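Local coordinates for quinoline 2-oxidoreductase large subunit (Pseudomonas putida, PDB 1T3Q), which belongs to a molybdenum hydroxylase that oxidises quinoline, and binds the dioxosulfidomolybdenum centre with its pterin cytosine dinucleotide cofactor, at residues P397-R401 with L458-V462; D485-V489 with S556-A561; A519-G523 with A561-R565; H642-I648 with A752-V757. All coordinates share one frame; numbering follows the deposited sequence.

How the contacts relate
The four contacts form two pairs well separated in space. Contacts 1 and 4 have centres 11 Å apart and meet in the mixed sheet that holds neighbouring strands 454-467 and 636-649, where Gly459 and Ser461 probably bond to Ala644 and His642. Contacts 2 and 3, with centres 10 Å apart, share Ala561 and helix 549-576, and their segments alternate along the sequence. The centres of one pair lie 41 to 45 Å from those of the other. Contact 1 closes before contact 2 opens, and contact 4 comes last. One pair packs helices on the sheet of strands 454-467 and 636-649; in the other, helix 549-576 packs on strand 486-491 and against helix 510-522.

Contact 1: residues P397-R401 with L458-V462; sequences PFEIR and LGVSV
Arg401 reaches from helix 397-402 across Val462 and Val460 of strand 454-467. From CB, which points toward the strand, the chain runs on with CG beside the backbone N (chi1 -74°) and extended from CG to NE, so that the aliphatic stem slides past both valines. CD meets Val462 CG2 at 3.6 Å, and NE lies about equally near that methyl and Val460 CG1. Farther out, the flat guanidinium lies with one face over Val460 CG1, the methyl standing 3.8 Å above the plane near its centre. NH1 turns back to its own helix and donates to Pro397 O at 2.8 Å, with an N-H...O angle of 154°; the oxygen lies in the guanidinium plane, although NH1 stands above the carbonyl plane. NH2 comes near Val460 O, but the angle is too poor for a bond. Its charge partner is Glu383, which also accepts the Val462 N-H, while NH1 pairs with Asp387. Replacing the arginine by a leucine would probably leave both acids of helix 375-393 without their cation and Pro397 O without this donor.

The rest of the contact is apolar. Val460 CG2 sits 3.7 Å from Phe398 CZ, the compact proline ring packs Pro397 CG 4.0 Å from Val460 CG2, and Leu458 CD2 approaches Phe398 CE1 obliquely. Beta-branched valine suits the strand. Alternate residues Leu458, Val460 and Val462 thus present one face to the helix, an alpha/beta layer on the strand that is outermost in this chain's part of a mixed sheet.

Contact 2: residues D485-V489 with S556-A561; sequences DSATV and SIGRAA
Ala487 and Val489 face Ser556 and Ala560 where strand 486-489 and helix 556-561 run at 43° to each other, their axes approaching to 6.8 Å. So close an approach depends on small residues. Ala487 CB rests 3.4 Å from Ser556 OG and also touches Ile557 CG1, while Ala560 CB comes to 3.4 Å from Ala487 O, methyl against carbonyl oxygen. Val489 supplies the bulkier group: CG2, lying beside its backbone N, packs 3.8 Å from Ala560 CB and reaches Ile557 CG2 and Ala561 CB more loosely.

Ser556 brings the polar element. Its OG stands between the backbone N and the carbonyl carbon (chi1 60°), from where it bonds to Ile552 O one turn back in the helix. A water links helix and strand, donating to Ser556 OG at 2.8 Å and to Ser486 O at 3.1 Å. That same Ser486 carbonyl also bonds to Ser502 OG.

A helix can thus lie almost directly on a strand because alanine and serine keep the gap short. The chemistry implies a mainly apolar interface, with its one serine hydroxyl satisfied by its own helix and tied to the strand through water.

Contact 3: residues A519-G523 with A561-R565; sequences ADVLG and ASIVR
Val521 and Leu522, in the last turn of helix 510-522, meet Ala561 and Arg565 of helix 549-576 through apolar contacts and one hydrogen bond. Among the apolar contacts, Val521 CG1 presses on Ala561 CB at 3.5 Å, tighter than usual for two carbons; alanine, with a single methyl, suits so close an approach. Leu522 adds a longer arm. Its CD2 lies 3.8 Å from Arg565 CB, touches Ala561 O and brushes Val564 CG2.

The polar contact is made by Arg565. Its first two torsions are extended and the chain then bends at chi3 (70°), which carries the guanidinium across to Val521. NH2 donates to Val521 O at 2.8 Å, arriving in the carbonyl plane on a lone pair; the bond is imperfect at the hydrogen, where the angle is 137°. Val521 CG1 also covers one guanidinium face, offset toward its rim, and NH1 bonds to Ala8 O in the N-terminal segment. A methionine here would probably leave Val521 O without this donor and free the N-terminal segment from one tie.

The acceptor lies at the end of its helix, where the Schellman bonds use the carbonyls of Ala519 and, weakly, Asp520. Gly523, with positive phi, is the C-prime residue of that motif, a backbone shape that glycine adopts readily. The carbonyls at a helix's C-terminal end carry partial negative charge, so an arginine there is likely to be electrostatically welcome. Chemically, then, the contact joins two helices by close methyl packing and a cation bonded to a carbonyl near a helix end.

Contact 4: residues H642-I648 with A752-V757; sequences HAAIVEI and AVVAAV
Helix 744-761 packs on a face of the mixed sheet that contains strand 636-649, where Ala644 meets Ala752. Ala644 CB lies 4.0 Å from Ala752 CB, and Ala752 CB also approaches His642 O. One turn on, Ala756 CB sits 3.5 Å from Ala644 O and 3.6 Å from Val646 CG1.

The axes come to 7.1 Å at an angle of 42°, close for a helix on a sheet; alanines at the crossing permit it. In this alpha/beta layer the strand offers every second residue, His642, Ala644, Val646 and Ile648, to the helix, which answers with Ala752, Val753, Ala756 and Val757.

Bulk grows where the two elements diverge. Val646 has CG1 beside its backbone N (chi1 -58°), which aims that methyl at Ala756 CB and leaves CG2 to rest on the Ala756 carbonyl carbon at 3.6 Å and on Val757 CG2. Farther along, Ile648 crosses Val757 at about a right angle, Ile648 CD1 reaching Val757 CG1 at 4.0 Å; the long isoleucine side chain reaches across where the backbones draw apart. At the other end, His642 CB touches Ala752 CB at 4.1 Å. The histidine ring turns off to meet Phe463, and its ND1 is hydrogen-bonded to Ser748 OG, one turn earlier in the same helix.

Contact 1: residues P397-R401 with L458-V462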
loop_
_atom_site.group_PDB
_atom_site.type_symbol
_atom_site.label_atom_id
_atom_site.label_comp_id
_atom_site.label_asym_id
_atom_site.label_seq_id
_atom_site.Cartn_x
_atom_site.Cartn_y
_atom_site.Cartn_z
ATOM N N PRO B 397 5.627 -35.344 45.401
ATOM C CA PRO B 397 5.413 -35.374 43.950
ATOM C C PRO B 397 6.723 -35.200 43.184
ATOM O O PRO B 397 6.845 -35.625 42.036
ATOM C CB PRO B 397 4.433 -34.219 43.720
ATOM C CG PRO B 397 4.726 -33.282 44.865
ATOM C CD PRO B 397 4.888 -34.233 46.025
ATOM N N PHE B 398 7.704 -34.568 43.821
ATOM C CA PHE B 398 8.990 -34.366 43.180
ATOM C C PHE B 398 9.799 -35.658 43.184
ATOM O O PHE B 398 10.454 -35.991 42.199
ATOM C CB PHE B 398 9.780 -33.262 43.890
ATOM C CG PHE B 398 9.039 -31.967 43.990
ATOM C CD1 PHE B 398 8.331 -31.641 45.143
ATOM C CD2 PHE B 398 9.009 -31.087 42.915
ATOM C CE1 PHE B 398 7.597 -30.453 45.223
ATOM C CE2 PHE B 398 8.280 -29.897 42.985
ATOM C CZ PHE B 398 7.573 -29.584 44.143
ATOM N N GLU B 399 9.736 -36.387 44.292
ATOM C CA GLU B 399 10.483 -37.635 44.435
ATOM C C GLU B 399 10.001 -38.739 43.495
ATOM O O GLU B 399 10.814 -39.440 42.897
ATOM C CB GLU B 399 10.419 -38.118 45.890
ATOM C CG GLU B 399 11.158 -39.433 46.182
ATOM C CD GLU B 399 12.621 -39.411 45.768
ATOM O OE1 GLU B 399 13.274 -38.355 45.904
ATOM O OE2 GLU B 399 13.129 -40.461 45.318
ATOM N N ILE B 400 8.688 -38.906 43.356
ATOM C CA ILE B 400 8.203 -39.957 42.469
ATOM C C ILE B 400 8.631 -39.679 41.026
ATOM O O ILE B 400 8.851 -40.612 40.245
ATOM C CB ILE B 400 6.669 -40.127 42.546
ATOM C CG1 ILE B 400 6.273 -41.450 41.877
ATOM C CG2 ILE B 400 5.960 -38.954 41.869
ATOM C CD1 ILE B 400 4.846 -41.881 42.155
ATOM N N ARG B 401 8.764 -38.403 40.673
ATOM C CA ARG B 401 9.192 -38.044 39.329
ATOM C C ARG B 401 10.683 -38.326 39.128
ATOM O O ARG B 401 11.089 -38.778 38.061
ATOM C CB ARG B 401 8.854 -36.577 39.032
ATOM C CG ARG B 401 7.359 -36.359 38.794
ATOM C CD ARG B 401 7.006 -34.890 38.615
ATOM N NE ARG B 401 5.613 -34.692 38.202
ATOM C CZ ARG B 401 4.554 -34.805 38.998
ATOM N NH1 ARG B 401 4.702 -35.119 40.279
ATOM N NH2 ARG B 401 3.335 -34.587 38.509
ATOM N N LEU B 458 -1.029 -27.943 46.352
ATOM C CA LEU B 458 0.143 -27.751 45.516
ATOM C C LEU B 458 0.045 -28.713 44.345
ATOM O O LEU B 458 -0.237 -29.894 44.536
ATOM C CB LEU B 458 1.419 -28.058 46.306
ATOM C CG LEU B 458 2.711 -28.107 45.481
ATOM C CD1 LEU B 458 3.029 -26.726 44.935
ATOM C CD2 LEU B 458 3.857 -28.607 46.353
ATOM N N GLY B 459 0.274 -28.207 43.140
ATOM C CA GLY B 459 0.214 -29.051 41.963
ATOM C C GLY B 459 1.524 -28.980 41.208
ATOM O O GLY B 459 2.091 -27.898 41.047
ATOM N N VAL B 460 2.010 -30.128 40.743
ATOM C CA VAL B 460 3.268 -30.177 40.013
ATOM C C VAL B 460 3.100 -30.738 38.611
ATOM O O VAL B 460 2.329 -31.672 38.390
ATOM C CB VAL B 460 4.311 -31.036 40.767
ATOM C CG1 VAL B 460 5.600 -31.147 39.951
ATOM C CG2 VAL B 460 4.602 -30.414 42.118
ATOM N N SER B 461 3.821 -30.150 37.666
ATOM C CA SER B 461 3.789 -30.600 36.282
ATOM C C SER B 461 5.166 -30.442 35.654
ATOM O O SER B 461 5.708 -29.339 35.601
ATOM C CB SER B 461 2.769 -29.793 35.475
ATOM O OG SER B 461 2.829 -30.148 34.105
ATOM N N VAL B 462 5.733 -31.554 35.192
ATOM C CA VAL B 462 7.037 -31.550 34.543
ATOM C C VAL B 462 6.800 -31.972 33.099
ATOM O O VAL B 462 6.071 -32.932 32.841
ATOM C CB VAL B 462 7.999 -32.534 35.235
ATOM C CG1 VAL B 462 9.336 -32.554 34.508
ATOM C CG2 VAL B 462 8.190 -32.119 36.698
#

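Contact 2: residues D485-V489 with S556-A561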
loop_
_atom_site.group_PDB
_atom_site.type_symbol
_atom_site.label_atom_id
_atom_site.label_comp_id
_atom_site.label_asym_id
_atom_site.label_seq_id
_atom_site.Cartn_x
_atom_site.Cartn_y
_atom_site.Cartn_z
ATOM N N ASP B 485 10.702 -23.690 4.728
ATOM C CA ASP B 485 10.781 -22.380 5.357
ATOM C C ASP B 485 12.047 -21.646 4.957
ATOM O O ASP B 485 13.130 -21.905 5.491
ATOM C CB ASP B 485 10.730 -22.528 6.876
ATOM C CG ASP B 485 9.469 -23.213 7.348
ATOM O OD1 ASP B 485 9.456 -24.460 7.433
ATOM O OD2 ASP B 485 8.479 -22.501 7.622
ATOM N N SER B 486 11.910 -20.718 4.018
ATOM C CA SER B 486 13.063 -19.976 3.545
ATOM C C SER B 486 13.109 -18.565 4.108
ATOM O O SER B 486 12.103 -18.028 4.567
ATOM C CB SER B 486 13.061 -19.914 2.014
ATOM O OG SER B 486 12.022 -19.074 1.528
ATOM N N ALA B 487 14.301 -17.986 4.085
ATOM C CA ALA B 487 14.510 -16.625 4.549
ATOM C C ALA B 487 15.461 -16.006 3.552
ATOM O O ALA B 487 16.238 -16.710 2.908
ATOM C CB ALA B 487 15.135 -16.615 5.939
ATOM N N THR B 488 15.386 -14.690 3.409
ATOM C CA THR B 488 16.275 -13.998 2.506
ATOM C C THR B 488 17.018 -12.966 3.329
ATOM O O THR B 488 16.452 -12.361 4.242
ATOM C CB THR B 488 15.506 -13.302 1.365
ATOM O OG1 THR B 488 14.852 -14.293 0.560
ATOM C CG2 THR B 488 16.457 -12.503 0.492
ATOM N N VAL B 489 18.296 -12.797 3.022
ATOM C CA VAL B 489 19.122 -11.832 3.721
ATOM C C VAL B 489 19.925 -11.067 2.692
ATOM O O VAL B 489 20.579 -11.660 1.829
ATOM C CB VAL B 489 20.093 -12.520 4.712
ATOM C CG1 VAL B 489 21.046 -11.489 5.307
ATOM C CG2 VAL B 489 19.310 -13.193 5.823
ATOM N N SER B 556 16.795 -20.675 9.177
ATOM C CA SER B 556 16.688 -20.116 7.829
ATOM C C SER B 556 17.473 -18.821 7.675
ATOM O O SER B 556 18.212 -18.644 6.709
ATOM C CB SER B 556 15.218 -19.877 7.443
ATOM O OG SER B 556 14.575 -18.967 8.317
ATOM N N ILE B 557 17.303 -17.901 8.615
ATOM C CA ILE B 557 18.044 -16.653 8.532
ATOM C C ILE B 557 19.528 -16.999 8.643
ATOM O O ILE B 557 20.368 -16.401 7.974
ATOM C CB ILE B 557 17.616 -15.684 9.656
ATOM C CG1 ILE B 557 16.181 -15.208 9.391
ATOM C CG2 ILE B 557 18.570 -14.492 9.721
ATOM C CD1 ILE B 557 15.586 -14.393 10.521
ATOM N N GLY B 558 19.837 -17.988 9.474
ATOM C CA GLY B 558 21.214 -18.418 9.645
ATOM C C GLY B 558 21.821 -18.838 8.321
ATOM O O GLY B 558 22.865 -18.329 7.920
ATOM N N ARG B 559 21.155 -19.761 7.633
ATOM C CA ARG B 559 21.627 -20.241 6.337
ATOM C C ARG B 559 21.778 -19.128 5.302
ATOM O O ARG B 559 22.806 -19.030 4.634
ATOM C CB ARG B 559 20.664 -21.292 5.767
ATOM C CG ARG B 559 20.719 -22.672 6.407
ATOM C CD ARG B 559 20.222 -23.715 5.395
ATOM N NE ARG B 559 21.096 -23.743 4.223
ATOM C CZ ARG B 559 20.724 -24.095 2.993
ATOM N NH1 ARG B 559 21.616 -24.080 2.012
ATOM N NH2 ARG B 559 19.471 -24.444 2.730
ATOM N N ALA B 560 20.741 -18.304 5.148
ATOM C CA ALA B 560 20.778 -17.228 4.172
ATOM C C ALA B 560 21.882 -16.225 4.499
ATOM O O ALA B 560 22.628 -15.802 3.614
ATOM C CB ALA B 560 19.427 -16.528 4.109
ATOM N N ALA B 561 21.985 -15.853 5.769
ATOM C CA ALA B 561 23.006 -14.898 6.195
ATOM C C ALA B 561 24.404 -15.478 5.995
ATOM O O ALA B 561 25.342 -14.756 5.659
ATOM C CB ALA B 561 22.799 -14.529 7.657
HETATM O O HOH W 1 12.315 -17.541 7.663
#

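Contact 3: residues A519-G523 with A561-R565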
loop_
_atom_site.group_PDB
_atom_site.type_symbol
_atom_site.label_atom_id
_atom_site.label_comp_id
_atom_site.label_asym_id
_atom_site.label_seq_id
_atom_site.Cartn_x
_atom_site.Cartn_y
_atom_site.Cartn_z
ATOM N N ALA B 519 21.760 -10.145 13.390
ATOM C CA ALA B 519 22.849 -9.276 13.819
ATOM C C ALA B 519 24.054 -10.110 14.253
ATOM O O ALA B 519 25.191 -9.833 13.860
ATOM C CB ALA B 519 22.383 -8.402 14.969
ATOM N N ASP B 520 23.800 -11.132 15.059
ATOM C CA ASP B 520 24.875 -11.993 15.545
ATOM C C ASP B 520 25.548 -12.812 14.456
ATOM O O ASP B 520 26.766 -12.996 14.484
ATOM C CB ASP B 520 24.355 -12.906 16.659
ATOM C CG ASP B 520 24.228 -12.175 17.986
ATOM O OD1 ASP B 520 23.861 -12.803 19.000
ATOM O OD2 ASP B 520 24.511 -10.958 18.009
ATOM N N VAL B 521 24.767 -13.307 13.497
ATOM C CA VAL B 521 25.342 -14.100 12.415
ATOM C C VAL B 521 26.296 -13.253 11.570
ATOM O O VAL B 521 27.394 -13.698 11.231
ATOM C CB VAL B 521 24.250 -14.695 11.488
ATOM C CG1 VAL B 521 24.899 -15.376 10.290
ATOM C CG2 VAL B 521 23.403 -15.700 12.251
ATOM N N LEU B 522 25.885 -12.028 11.247
ATOM C CA LEU B 522 26.704 -11.140 10.428
ATOM C C LEU B 522 27.675 -10.258 11.216
ATOM O O LEU B 522 28.455 -9.513 10.630
ATOM C CB LEU B 522 25.802 -10.267 9.544
ATOM C CG LEU B 522 25.091 -11.028 8.412
ATOM C CD1 LEU B 522 24.022 -10.160 7.772
ATOM C CD2 LEU B 522 26.119 -11.461 7.379
ATOM N N GLY B 523 27.629 -10.343 12.540
ATOM C CA GLY B 523 28.534 -9.554 13.360
ATOM C C GLY B 523 28.309 -8.055 13.327
ATOM O O GLY B 523 29.268 -7.278 13.356
ATOM N N ALA B 561 21.985 -15.853 5.769
ATOM C CA ALA B 561 23.006 -14.898 6.195
ATOM C C ALA B 561 24.404 -15.478 5.995
ATOM O O ALA B 561 25.342 -14.756 5.659
ATOM C CB ALA B 561 22.799 -14.529 7.657
ATOM N N SER B 562 24.534 -16.786 6.189
ATOM C CA SER B 562 25.825 -17.452 6.028
ATOM C C SER B 562 26.325 -17.354 4.592
ATOM O O SER B 562 27.509 -17.124 4.354
ATOM C CB SER B 562 25.719 -18.924 6.435
ATOM O OG SER B 562 26.948 -19.596 6.214
ATOM N N ILE B 563 25.419 -17.526 3.635
ATOM C CA ILE B 563 25.798 -17.455 2.232
ATOM C C ILE B 563 26.439 -16.118 1.896
ATOM O O ILE B 563 27.502 -16.071 1.273
ATOM C CB ILE B 563 24.586 -17.670 1.307
ATOM C CG1 ILE B 563 24.039 -19.089 1.499
ATOM C CG2 ILE B 563 24.988 -17.432 -0.147
ATOM C CD1 ILE B 563 22.736 -19.334 0.790
ATOM N N VAL B 564 25.800 -15.024 2.301
ATOM C CA VAL B 564 26.361 -13.718 2.000
ATOM C C VAL B 564 27.556 -13.413 2.901
ATOM O O VAL B 564 28.492 -12.729 2.485
ATOM C CB VAL B 564 25.285 -12.609 2.097
ATOM C CG1 VAL B 564 24.232 -12.843 1.026
ATOM C CG2 VAL B 564 24.644 -12.597 3.474
ATOM N N ARG B 565 27.536 -13.933 4.124
ATOM C CA ARG B 565 28.652 -13.730 5.047
ATOM C C ARG B 565 29.918 -14.321 4.425
ATOM O O ARG B 565 30.977 -13.698 4.440
ATOM C CB ARG B 565 28.381 -14.409 6.395
ATOM C CG ARG B 565 29.550 -14.302 7.390
ATOM C CD ARG B 565 29.175 -14.805 8.787
ATOM N NE ARG B 565 28.996 -16.254 8.833
ATOM C CZ ARG B 565 28.678 -16.936 9.928
ATOM N NH1 ARG B 565 28.539 -18.256 9.875
ATOM N NH2 ARG B 565 28.493 -16.301 11.078
#

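Contact 4: residues H642-I648 with A752-V757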
loop_
_atom_site.group_PDB
_atom_site.type_symbol
_atom_site.label_atom_id
_atom_site.label_comp_id
_atom_site.label_asym_id
_atom_site.label_seq_id
_atom_site.Cartn_x
_atom_site.Cartn_y
_atom_site.Cartn_z
ATOM N N HIS B 642 6.248 -26.674 36.022
ATOM C CA HIS B 642 5.404 -25.655 36.618
ATOM C C HIS B 642 4.829 -26.200 37.905
ATOM O O HIS B 642 4.593 -27.401 38.034
ATOM C CB HIS B 642 4.238 -25.281 35.696
ATOM C CG HIS B 642 4.661 -24.748 34.366
ATOM N ND1 HIS B 642 4.923 -25.562 33.287
ATOM C CD2 HIS B 642 4.896 -23.481 33.948
ATOM C CE1 HIS B 642 5.304 -24.821 32.261
ATOM N NE2 HIS B 642 5.296 -23.553 32.636
ATOM N N ALA B 643 4.611 -25.307 38.860
ATOM C CA ALA B 643 4.014 -25.667 40.139
ATOM C C ALA B 643 3.036 -24.552 40.461
ATOM O O ALA B 643 3.359 -23.370 40.323
ATOM C CB ALA B 643 5.074 -25.775 41.227
ATOM N N ALA B 644 1.832 -24.932 40.865
ATOM C CA ALA B 644 0.810 -23.961 41.193
ATOM C C ALA B 644 0.256 -24.237 42.575
ATOM O O ALA B 644 0.167 -25.387 43.006
ATOM C CB ALA B 644 -0.318 -24.015 40.163
ATOM N N ILE B 645 -0.090 -23.167 43.277
ATOM C CA ILE B 645 -0.686 -23.285 44.593
ATOM C C ILE B 645 -2.057 -22.639 44.468
ATOM O O ILE B 645 -2.174 -21.500 44.016
ATOM C CB ILE B 645 0.134 -22.552 45.671
ATOM C CG1 ILE B 645 1.466 -23.280 45.888
ATOM C CG2 ILE B 645 -0.656 -22.499 46.973
ATOM C CD1 ILE B 645 2.370 -22.638 46.931
ATOM N N VAL B 646 -3.093 -23.384 44.836
ATOM C CA VAL B 646 -4.455 -22.882 44.759
ATOM C C VAL B 646 -5.098 -22.921 46.131
ATOM O O VAL B 646 -4.755 -23.756 46.971
ATOM C CB VAL B 646 -5.338 -23.719 43.793
ATOM C CG1 VAL B 646 -4.727 -23.736 42.402
ATOM C CG2 VAL B 646 -5.512 -25.127 44.331
ATOM N N GLU B 647 -6.022 -21.997 46.356
ATOM C CA GLU B 647 -6.744 -21.928 47.616
ATOM C C GLU B 647 -8.226 -22.022 47.296
ATOM O O GLU B 647 -8.743 -21.240 46.499
ATOM C CB GLU B 647 -6.463 -20.606 48.334
ATOM C CG GLU B 647 -7.356 -20.385 49.549
ATOM C CD GLU B 647 -7.233 -18.983 50.118
ATOM O OE1 GLU B 647 -6.227 -18.702 50.800
ATOM O OE2 GLU B 647 -8.141 -18.161 49.871
ATOM N N ILE B 648 -8.901 -22.984 47.913
ATOM C CA ILE B 648 -10.325 -23.180 47.699
ATOM C C ILE B 648 -11.083 -22.881 48.990
ATOM O O ILE B 648 -10.740 -23.405 50.046
ATOM C CB ILE B 648 -10.628 -24.634 47.289
ATOM C CG1 ILE B 648 -9.886 -24.979 45.996
ATOM C CG2 ILE B 648 -12.126 -24.822 47.119
ATOM C CD1 ILE B 648 -9.988 -26.444 45.613
ATOM N N ALA B 752 -0.544 -28.293 36.183
ATOM C CA ALA B 752 -0.176 -27.835 37.521
ATOM C C ALA B 752 -1.398 -27.378 38.313
ATOM O O ALA B 752 -1.512 -27.672 39.504
ATOM C CB ALA B 752 0.846 -26.695 37.425
ATOM N N VAL B 753 -2.310 -26.661 37.658
ATOM C CA VAL B 753 -3.512 -26.180 38.332
ATOM C C VAL B 753 -4.462 -27.323 38.689
ATOM O O VAL B 753 -4.968 -27.390 39.813
ATOM C CB VAL B 753 -4.283 -25.145 37.477
ATOM C CG1 VAL B 753 -5.520 -24.665 38.238
ATOM C CG2 VAL B 753 -3.382 -23.960 37.141
ATOM N N VAL B 754 -4.714 -28.216 37.737
ATOM C CA VAL B 754 -5.596 -29.345 38.008
ATOM C C VAL B 754 -4.996 -30.180 39.137
ATOM O O VAL B 754 -5.705 -30.603 40.057
ATOM C CB VAL B 754 -5.780 -30.238 36.758
ATOM C CG1 VAL B 754 -6.568 -31.492 37.125
ATOM C CG2 VAL B 754 -6.525 -29.463 35.679
ATOM N N ALA B 755 -3.685 -30.412 39.070
ATOM C CA ALA B 755 -3.017 -31.183 40.115
ATOM C C ALA B 755 -3.166 -30.462 41.454
ATOM O O ALA B 755 -3.359 -31.097 42.484
ATOM C CB ALA B 755 -1.532 -31.369 39.780
ATOM N N ALA B 756 -3.091 -29.135 41.431
ATOM C CA ALA B 756 -3.217 -28.347 42.658
ATOM C C ALA B 756 -4.592 -28.499 43.298
ATOM O O ALA B 756 -4.705 -28.693 44.506
ATOM C CB ALA B 756 -2.930 -26.876 42.369
ATOM N N VAL B 757 -5.645 -28.402 42.495
ATOM C CA VAL B 757 -6.993 -28.548 43.023
ATOM C C VAL B 757 -7.156 -29.927 43.655
ATOM O O VAL B 757 -7.716 -30.064 44.741
ATOM C CB VAL B 757 -8.047 -28.363 41.911
ATOM C CG1 VAL B 757 -9.423 -28.785 42.414
ATOM C CG2 VAL B 757 -8.073 -26.902 41.468
#